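Local coordinates for protein 4-oxalocrotonate decarboxylase NahK (PDB 5D2K) that catalyses the metal-assisted decarboxylation of the vinylogous beta-keto acid 2-oxohex-3-enedioate to 2-oxopent-4-enoate in naphthalene degradation, at residues D104-E116 against A245-Y258. The protein carries 1 engineered substitution. Numbering follows the deposited sequence.
Sequences DCSKLIHPKIEAE and AVPVAPGDNITVRY. With MG (magnesium ion), chain C; OOG (2-oxoadipic acid), chain D.
With CG1 of Ile113 lodged between its own backbone N and carbonyl carbon (chi1 57°), the extended end of the chain carries CD1 toward the strand 253-258, where a first torsion of 65° sets CG2 of Ile254 anti to the carbonyl carbon, and this methyl meets CD1 of Ile113 at 3.6 Å, the two side chains tip to tip. Val248 crosses Ile113 at about a right angle, its CG1 against CG2 and CG1 of the isoleucine, while its other methyl, CG2, lies 3.9 Å from CG of Pro111. Further along, CB of Ala115 rests on CG1 of Val256. These contacts illustrate how one short segment can serve two layers of a fold: in this member of the FAA hydrolase family, strand 112-116 pairs edge to edge with 246-247 in one sheet, and beyond the type II beta turn Ala249-Asp252 the same segment returns as strand 253-258 of a second sheet, packed face to face at 8.8 Å between axes and inclined by only 16°. The antiparallel pairing is secured by reciprocal backbone hydrogen bonds between Ile113 and Val246, N to O at 2.8 Å and O to N at 2.9 Å, and a further hydrogen bond from Val248 N to Pro111 O extends it. On the side of the strand turned from this apolar layer, Glu114 OE1 and Glu116 OE2 bind the magnesium ion together with Glu147, a water and two oxygens of 2-oxoadipate; CG of Glu114 leans on CB of Ala245, and OE2 of Glu114 forms a salt bridge with Lys77. At the far end Tyr258 OH donates to Glu116 O at 2.8 Å, with that oxygen near the ring plane at its edge. A phenylalanine in place of Tyr258 would probably leave the backbone carbonyl of this metal-binding residue without its hydroxyl donor.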
loop_
_atom_site.group_PDB
_atom_site.type_symbol
_atom_site.label_atom_id
_atom_site.label_comp_id
_atom_site.label_asym_id
_atom_site.label_seq_id
_atom_site.Cartn_x
_atom_site.Cartn_y
_atom_site.Cartn_z
ATOM N N ASP A 104 -11.360 -6.320 -12.647
ATOM C CA ASP A 104 -12.435 -7.286 -12.451
ATOM C C ASP A 104 -12.745 -7.434 -10.963
ATOM O O ASP A 104 -11.984 -8.053 -10.217
ATOM C CB ASP A 104 -12.044 -8.628 -13.077
ATOM C CG ASP A 104 -13.122 -9.685 -12.942
ATOM O OD1 ASP A 104 -14.227 -9.388 -12.433
ATOM O OD2 ASP A 104 -12.852 -10.827 -13.372
ATOM N N CYS A 105 -13.865 -6.854 -10.538
ATOM C CA CYS A 105 -14.262 -6.905 -9.135
ATOM C C CYS A 105 -14.661 -8.299 -8.661
ATOM O O CYS A 105 -14.805 -8.518 -7.461
ATOM C CB CYS A 105 -15.414 -5.945 -8.863
ATOM S SG CYS A 105 -14.968 -4.209 -9.020
ATOM N N SER A 106 -14.848 -9.250 -9.576
ATOM C CA SER A 106 -15.216 -10.593 -9.138
ATOM C C SER A 106 -14.029 -11.263 -8.451
ATOM O O SER A 106 -14.179 -12.287 -7.793
ATOM C CB SER A 106 -15.717 -11.453 -10.309
ATOM O OG SER A 106 -14.664 -11.860 -11.159
ATOM N N LYS A 107 -12.849 -10.672 -8.600
ATOM C CA LYS A 107 -11.653 -11.188 -7.944
ATOM C C LYS A 107 -11.379 -10.439 -6.645
ATOM O O LYS A 107 -10.338 -10.636 -6.009
ATOM C CB LYS A 107 -10.446 -11.078 -8.878
ATOM C CG LYS A 107 -10.620 -11.817 -10.196
ATOM C CD LYS A 107 -9.326 -11.833 -10.996
ATOM C CE LYS A 107 -9.415 -12.808 -12.163
ATOM N NZ LYS A 107 -9.603 -14.217 -11.694
ATOM N N LEU A 108 -12.312 -9.569 -6.274
ATOM C CA LEU A 108 -12.167 -8.701 -5.112
ATOM C C LEU A 108 -13.341 -8.883 -4.154
ATOM O O LEU A 108 -14.427 -9.313 -4.558
ATOM C CB LEU A 108 -12.054 -7.241 -5.562
ATOM C CG LEU A 108 -10.947 -6.974 -6.581
ATOM C CD1 LEU A 108 -10.913 -5.486 -6.937
ATOM C CD2 LEU A 108 -9.577 -7.435 -6.047
ATOM N N ILE A 109 -13.121 -8.554 -2.888
ATOM C CA ILE A 109 -14.099 -8.829 -1.837
ATOM C C ILE A 109 -14.986 -7.616 -1.567
ATOM O O ILE A 109 -16.219 -7.693 -1.674
ATOM C CB ILE A 109 -13.390 -9.257 -0.541
ATOM C CG1 ILE A 109 -12.598 -10.548 -0.775
ATOM C CG2 ILE A 109 -14.398 -9.458 0.585
ATOM C CD1 ILE A 109 -11.502 -10.793 0.250
ATOM N N HIS A 110 -14.359 -6.494 -1.221
ATOM C CA HIS A 110 -15.068 -5.240 -0.953
ATOM C C HIS A 110 -14.100 -4.072 -1.150
ATOM O O HIS A 110 -13.704 -3.400 -0.184
ATOM C CB HIS A 110 -15.680 -5.220 0.462
ATOM C CG HIS A 110 -14.800 -5.795 1.535
ATOM N ND1 HIS A 110 -15.308 -6.314 2.709
ATOM C CD2 HIS A 110 -13.452 -5.927 1.623
ATOM C CE1 HIS A 110 -14.317 -6.739 3.471
ATOM N NE2 HIS A 110 -13.181 -6.522 2.831
ATOM N N PRO A 111 -13.710 -3.833 -2.407
ATOM C CA PRO A 111 -12.585 -2.945 -2.711
ATOM C C PRO A 111 -12.871 -1.456 -2.567
ATOM O O PRO A 111 -14.006 -0.995 -2.728
ATOM C CB PRO A 111 -12.278 -3.272 -4.176
ATOM C CG PRO A 111 -13.608 -3.676 -4.738
ATOM C CD PRO A 111 -14.234 -4.478 -3.625
ATOM N N LYS A 112 -11.804 -0.730 -2.243
ATOM C CA LYS A 112 -11.807 0.725 -2.165
ATOM C C LYS A 112 -10.597 1.251 -2.921
ATOM O O LYS A 112 -9.596 0.542 -3.039
ATOM C CB LYS A 112 -11.731 1.219 -0.719
ATOM C CG LYS A 112 -12.831 0.747 0.212
ATOM C CD LYS A 112 -12.596 1.337 1.602
ATOM C CE LYS A 112 -13.537 0.739 2.636
ATOM N NZ LYS A 112 -14.956 1.044 2.324
ATOM N N ILE A 113 -10.672 2.489 -3.401
ATOM C CA ILE A 113 -9.500 3.105 -4.025
ATOM C C ILE A 113 -8.955 4.257 -3.194
ATOM O O ILE A 113 -9.701 4.936 -2.489
ATOM C CB ILE A 113 -9.769 3.624 -5.453
ATOM C CG1 ILE A 113 -10.919 4.635 -5.467
ATOM C CG2 ILE A 113 -10.027 2.465 -6.411
ATOM C CD1 ILE A 113 -10.927 5.489 -6.722
ATOM N N GLU A 114 -7.642 4.448 -3.306
ATOM C CA GLU A 114 -6.890 5.519 -2.639
ATOM C C GLU A 114 -6.014 6.225 -3.661
ATOM O O GLU A 114 -5.396 5.577 -4.507
ATOM C CB GLU A 114 -5.972 4.964 -1.528
ATOM C CG GLU A 114 -6.613 4.037 -0.524
ATOM C CD GLU A 114 -5.609 3.442 0.468
ATOM O OE1 GLU A 114 -4.531 2.956 0.059
ATOM O OE2 GLU A 114 -5.913 3.438 1.670
ATOM N N ALA A 115 -5.915 7.549 -3.576
ATOM C CA ALA A 115 -4.968 8.267 -4.429
ATOM C C ALA A 115 -3.622 8.452 -3.735
ATOM O O ALA A 115 -3.563 8.905 -2.593
ATOM C CB ALA A 115 -5.539 9.616 -4.833
ATOM N N GLU A 116 -2.541 8.085 -4.423
ATOM C CA GLU A 116 -1.198 8.145 -3.825
ATOM C C GLU A 116 -0.166 8.697 -4.791
ATOM O O GLU A 116 -0.418 8.820 -5.991
ATOM C CB GLU A 116 -0.745 6.750 -3.346
ATOM C CG GLU A 116 -1.839 5.996 -2.590
ATOM C CD GLU A 116 -1.363 4.867 -1.700
ATOM O OE1 GLU A 116 -0.151 4.727 -1.440
ATOM O OE2 GLU A 116 -2.239 4.126 -1.222
ATOM N N ALA A 245 -10.194 6.448 1.597
ATOM C CA ALA A 245 -10.479 5.480 0.547
ATOM C C ALA A 245 -11.971 5.478 0.180
ATOM O O ALA A 245 -12.830 5.753 1.024
ATOM C CB ALA A 245 -10.027 4.105 0.991
ATOM N N VAL A 246 -12.266 5.183 -1.083
ATOM C CA VAL A 246 -13.624 5.258 -1.624
ATOM C C VAL A 246 -14.024 3.912 -2.223
ATOM O O VAL A 246 -13.288 3.350 -3.025
ATOM C CB VAL A 246 -13.712 6.354 -2.690
ATOM C CG1 VAL A 246 -15.030 6.292 -3.454
ATOM C CG2 VAL A 246 -13.495 7.737 -2.052
ATOM N N PRO A 247 -15.198 3.383 -1.838
ATOM C CA PRO A 247 -15.604 2.080 -2.380
ATOM C C PRO A 247 -15.836 2.111 -3.903
ATOM O O PRO A 247 -16.241 3.136 -4.474
ATOM C CB PRO A 247 -16.904 1.771 -1.623
ATOM C CG PRO A 247 -17.399 3.084 -1.144
ATOM C CD PRO A 247 -16.200 3.956 -0.920
ATOM N N VAL A 248 -15.515 1.000 -4.562
ATOM C CA VAL A 248 -15.764 0.856 -5.994
ATOM C C VAL A 248 -16.497 -0.456 -6.247
ATOM O O VAL A 248 -16.399 -1.404 -5.455
ATOM C CB VAL A 248 -14.464 0.903 -6.831
ATOM C CG1 VAL A 248 -13.919 2.334 -6.879
ATOM C CG2 VAL A 248 -13.433 -0.084 -6.279
ATOM N N ALA A 249 -17.230 -0.498 -7.354
ATOM C CA ALA A 249 -18.092 -1.627 -7.677
ATOM C C ALA A 249 -18.242 -1.743 -9.192
ATOM O O ALA A 249 -17.927 -0.796 -9.923
ATOM C CB ALA A 249 -19.461 -1.450 -7.000
ATOM N N PRO A 250 -18.715 -2.908 -9.680
ATOM C CA PRO A 250 -18.880 -3.056 -11.131
ATOM C C PRO A 250 -19.663 -1.913 -11.761
ATOM O O PRO A 250 -20.691 -1.493 -11.217
ATOM C CB PRO A 250 -19.645 -4.380 -11.255
ATOM C CG PRO A 250 -19.179 -5.169 -10.078
ATOM C CD PRO A 250 -19.047 -4.154 -8.965
ATOM N N GLY A 251 -19.163 -1.401 -12.877
ATOM C CA GLY A 251 -19.797 -0.286 -13.560
ATOM C C GLY A 251 -19.181 1.072 -13.262
ATOM O O GLY A 251 -19.393 2.032 -14.006
ATOM N N ASP A 252 -18.427 1.167 -12.168
ATOM C CA ASP A 252 -17.803 2.444 -11.806
ATOM C C ASP A 252 -16.624 2.811 -12.711
ATOM O O ASP A 252 -15.893 1.942 -13.190
ATOM C CB ASP A 252 -17.302 2.426 -10.352
ATOM C CG ASP A 252 -18.420 2.418 -9.333
ATOM O OD1 ASP A 252 -19.563 2.809 -9.674
ATOM O OD2 ASP A 252 -18.155 2.023 -8.176
ATOM N N ASN A 253 -16.434 4.105 -12.925
ATOM C CA ASN A 253 -15.205 4.598 -13.526
ATOM C C ASN A 253 -14.606 5.629 -12.591
ATOM O O ASN A 253 -15.319 6.340 -11.886
ATOM C CB ASN A 253 -15.442 5.191 -14.911
ATOM C CG ASN A 253 -16.306 6.417 -14.874
ATOM O OD1 ASN A 253 -15.808 7.539 -14.728
ATOM N ND2 ASN A 253 -17.614 6.222 -15.010
ATOM N N ILE A 254 -13.287 5.679 -12.548
ATOM C CA ILE A 254 -12.624 6.670 -11.718
ATOM C C ILE A 254 -11.560 7.405 -12.511
ATOM O O ILE A 254 -10.984 6.873 -13.469
ATOM C CB ILE A 254 -12.016 6.020 -10.437
ATOM C CG1 ILE A 254 -10.895 5.026 -10.771
ATOM C CG2 ILE A 254 -13.108 5.342 -9.604
ATOM C CD1 ILE A 254 -9.502 5.588 -10.589
ATOM N N THR A 255 -11.330 8.654 -12.126
ATOM C CA THR A 255 -10.235 9.439 -12.656
ATOM C C THR A 255 -9.625 10.213 -11.511
ATOM O O THR A 255 -10.330 10.940 -10.809
ATOM C CB THR A 255 -10.688 10.423 -13.745
ATOM O OG1 THR A 255 -11.192 9.701 -14.875
ATOM C CG2 THR A 255 -9.524 11.306 -14.185
ATOM N N VAL A 256 -8.324 10.065 -11.310
ATOM C CA VAL A 256 -7.648 10.860 -10.290
ATOM C C VAL A 256 -6.695 11.844 -10.964
ATOM O O VAL A 256 -5.789 11.452 -11.699
ATOM C CB VAL A 256 -6.886 9.982 -9.293
ATOM C CG1 VAL A 256 -6.215 10.859 -8.257
ATOM C CG2 VAL A 256 -7.832 8.987 -8.612
ATOM N N ARG A 257 -6.913 13.133 -10.724
ATOM C CA ARG A 257 -6.130 14.174 -11.372
ATOM C C ARG A 257 -5.014 14.627 -10.452
ATOM O O ARG A 257 -5.242 14.915 -9.270
ATOM C CB ARG A 257 -7.017 15.362 -11.758
ATOM C CG ARG A 257 -8.235 14.953 -12.575
ATOM C CD ARG A 257 -9.065 16.153 -12.994
ATOM N NE ARG A 257 -10.283 15.698 -13.655
ATOM C CZ ARG A 257 -10.330 15.280 -14.914
ATOM N NH1 ARG A 257 -9.233 15.280 -15.658
ATOM N NH2 ARG A 257 -11.477 14.863 -15.429
ATOM N N TYR A 258 -3.809 14.659 -11.002
ATOM C CA TYR A 258 -2.620 15.060 -10.274
ATOM C C TYR A 258 -2.146 16.390 -10.810
ATOM O O TYR A 258 -1.876 16.510 -11.996
ATOM C CB TYR A 258 -1.524 13.992 -10.417
ATOM C CG TYR A 258 -1.823 12.717 -9.659
ATOM C CD1 TYR A 258 -2.772 11.810 -10.127
ATOM C CD2 TYR A 258 -1.169 12.425 -8.462
ATOM C CE1 TYR A 258 -3.054 10.651 -9.428
ATOM C CE2 TYR A 258 -1.443 11.264 -7.757
ATOM C CZ TYR A 258 -2.390 10.387 -8.236
ATOM O OH TYR A 258 -2.661 9.231 -7.531
HETATM MG MG MG C . -2.447 2.700 0.181
HETATM C C2 OOG D . -4.761 -0.619 5.114
HETATM C C3 OOG D . -4.050 -0.067 3.890
HETATM C C4 OOG D . -3.514 1.323 4.161
HETATM C C6 OOG D . -2.861 3.484 2.855
HETATM O O4 OOG D . -2.451 4.024 1.801
HETATM O O3 OOG D . -3.158 4.180 3.860
HETATM C C5 OOG D . -3.012 1.984 2.896
HETATM C C1 OOG D . -6.254 -0.382 4.999
HETATM O O1 OOG D . -7.060 -1.355 4.937
HETATM O O2 OOG D . -6.688 0.800 4.975
HETATM O O5 OOG D . -2.719 1.359 1.900
HETATM O O HOH W 1 -0.363 2.672 0.330
#